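Predicted HD superfamily hydrolase (uncultured Thermotogales bacterium, PDB 2PQ7) probably acts as a metal-dependent hydrolase of the HD superfamily, carrying two iron(III) ions in an all-helical fold. Local coordinates at residues A[133-138]-A[142-147]. Sequence-based numbering, arbitrary orientation.
Sequences RLDAIG and IARVFS
Just past the last metal ligand of the HD motif, D132, the chain of this HD-domain protein turns from helix 123-133 into helix 139-147, and D135 and R144 meet across this turn, illustrating how a loop beside a metal centre can be tied to the helix that follows it. G138 is the N-cap residue, and its O accepts the first-turn bond from I142 N at 3.0 Å. I142 lays CG1 against that same oxygen, 3.3 Å away, while its side chain also packs on V206 and F209 of helix 193-217. The second tie reaches back: a bend about CG-CD of R144 (chi3 -53°) turns its guanidinium toward the loop, where NH2 donates to D135 O, in the guanidinium plane, at 3.0 Å (N-H...O 147°). A water 2.9 Å from D135 O accepts from R144 NH1 at 2.8 Å, spanning the two residues beside the direct bond. D135 is second-shell: OD2 accepts a hydrogen bond from ND1 of the iron ligand H37, and OD1 forms a salt bridge with R40 NE. A methionine replacing R144 would probably leave D135 O without its direct guanidinium donor and the water without its NH1 partner. D135 OD2, 4.2 Å from R144 NH2, sits off the guanidinium plane, where no N-H points at it and only opposite charges act.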
loop_
_atom_site.group_PDB
_atom_site.type_symbol
_atom_site.label_atom_id
_atom_site.label_comp_id
_atom_site.label_asym_id
_atom_site.label_seq_id
_atom_site.Cartn_x
_atom_site.Cartn_y
_atom_site.Cartn_z
ATOM N N ARG A 133 4.812 -4.128 -18.742
ATOM C CA ARG A 133 5.153 -2.854 -18.103
ATOM C C ARG A 133 4.076 -2.370 -17.170
ATOM O O ARG A 133 4.389 -1.700 -16.165
ATOM C CB ARG A 133 5.522 -1.786 -19.131
ATOM C CG ARG A 133 6.731 -2.142 -19.944
ATOM C CD ARG A 133 7.020 -1.225 -21.095
ATOM N NE ARG A 133 7.270 0.129 -20.593
ATOM C CZ ARG A 133 6.419 1.163 -20.631
ATOM N NH1 ARG A 133 5.228 1.109 -21.232
ATOM N NH2 ARG A 133 6.808 2.309 -20.090
ATOM N N LEU A 134 2.815 -2.764 -17.389
ATOM C CA LEU A 134 1.742 -2.345 -16.482
ATOM C C LEU A 134 1.989 -2.892 -15.064
ATOM O O LEU A 134 1.460 -2.350 -14.100
ATOM C CB LEU A 134 0.378 -2.883 -16.925
ATOM C CG LEU A 134 -0.402 -2.078 -17.954
ATOM C CD1 LEU A 134 -1.630 -2.874 -18.474
ATOM C CD2 LEU A 134 -0.850 -0.720 -17.287
ATOM N N ASP A 135 2.760 -3.965 -14.946
ATOM C CA ASP A 135 3.001 -4.580 -13.636
ATOM C C ASP A 135 3.862 -3.728 -12.703
ATOM O O ASP A 135 3.941 -4.036 -11.519
ATOM C CB ASP A 135 3.588 -5.986 -13.788
ATOM C CG ASP A 135 3.399 -6.820 -12.527
ATOM O OD1 ASP A 135 2.259 -6.878 -12.014
ATOM O OD2 ASP A 135 4.396 -7.415 -12.090
ATOM N N ALA A 136 4.526 -2.694 -13.220
ATOM C CA ALA A 136 5.307 -1.783 -12.407
ATOM C C ALA A 136 4.440 -0.786 -11.605
ATOM O O ALA A 136 4.952 -0.084 -10.721
ATOM C CB ALA A 136 6.252 -1.038 -13.258
ATOM N N ILE A 137 3.153 -0.709 -11.907
ATOM C CA ILE A 137 2.256 0.209 -11.224
ATOM C C ILE A 137 0.972 -0.401 -10.728
ATOM O O ILE A 137 0.487 -1.408 -11.220
ATOM C CB ILE A 137 1.926 1.433 -12.068
ATOM C CG1 ILE A 137 1.303 1.043 -13.401
ATOM C CG2 ILE A 137 3.180 2.264 -12.283
ATOM C CD1 ILE A 137 1.052 2.222 -14.325
ATOM N N GLY A 138 0.387 0.232 -9.714
ATOM C CA GLY A 138 -0.848 -0.261 -9.153
ATOM C C GLY A 138 -0.712 -0.669 -7.691
ATOM O O GLY A 138 0.341 -0.465 -7.071
ATOM N N ILE A 142 2.625 -1.184 -5.204
ATOM C CA ILE A 142 2.740 -0.461 -3.933
ATOM C C ILE A 142 3.049 -1.444 -2.810
ATOM O O ILE A 142 3.950 -1.215 -2.012
ATOM C CB ILE A 142 1.464 0.343 -3.600
ATOM C CG1 ILE A 142 1.277 1.519 -4.557
ATOM C CG2 ILE A 142 1.506 0.848 -2.151
ATOM C CD1 ILE A 142 -0.159 2.070 -4.577
ATOM N N ALA A 143 2.270 -2.512 -2.705
ATOM C CA ALA A 143 2.509 -3.505 -1.683
ATOM C C ALA A 143 3.946 -4.057 -1.783
ATOM O O ALA A 143 4.607 -4.252 -0.749
ATOM C CB ALA A 143 1.493 -4.611 -1.737
ATOM N N ARG A 144 4.448 -4.289 -3.009
ATOM C CA ARG A 144 5.808 -4.821 -3.149
ATOM C C ARG A 144 6.845 -3.884 -2.630
ATOM O O ARG A 144 7.830 -4.317 -2.040
ATOM C CB ARG A 144 6.187 -5.116 -4.615
ATOM C CG ARG A 144 5.879 -6.494 -5.089
ATOM C CD ARG A 144 6.763 -6.843 -6.345
ATOM N NE ARG A 144 6.643 -5.829 -7.396
ATOM C CZ ARG A 144 5.562 -5.674 -8.149
ATOM N NH1 ARG A 144 4.499 -6.457 -7.963
ATOM N NH2 ARG A 144 5.528 -4.712 -9.073
ATOM N N VAL A 145 6.668 -2.602 -2.884
ATOM C CA VAL A 145 7.647 -1.632 -2.418
ATOM C C VAL A 145 7.763 -1.720 -0.900
ATOM O O VAL A 145 8.863 -1.779 -0.361
ATOM C CB VAL A 145 7.294 -0.196 -2.846
ATOM C CG1 VAL A 145 8.193 0.825 -2.133
ATOM C CG2 VAL A 145 7.416 -0.051 -4.349
ATOM N N PHE A 146 6.632 -1.768 -0.216
ATOM C CA PHE A 146 6.642 -1.843 1.237
ATOM C C PHE A 146 7.114 -3.183 1.800
ATOM O O PHE A 146 7.767 -3.219 2.856
ATOM C CB PHE A 146 5.291 -1.367 1.797
ATOM C CG PHE A 146 5.086 0.104 1.609
ATOM C CD1 PHE A 146 5.852 1.013 2.317
ATOM C CD2 PHE A 146 4.150 0.599 0.731
ATOM C CE1 PHE A 146 5.690 2.382 2.150
ATOM C CE2 PHE A 146 3.990 1.963 0.574
ATOM C CZ PHE A 146 4.761 2.850 1.281
ATOM N N SER A 147 6.830 -4.275 1.105
ATOM C CA SER A 147 7.321 -5.581 1.530
ATOM C C SER A 147 8.838 -5.676 1.437
ATOM O O SER A 147 9.456 -6.222 2.339
ATOM C CB SER A 147 6.679 -6.694 0.739
ATOM O OG SER A 147 5.302 -6.734 1.040
HETATM O O HOH W 1 2.382 -5.395 -9.418
#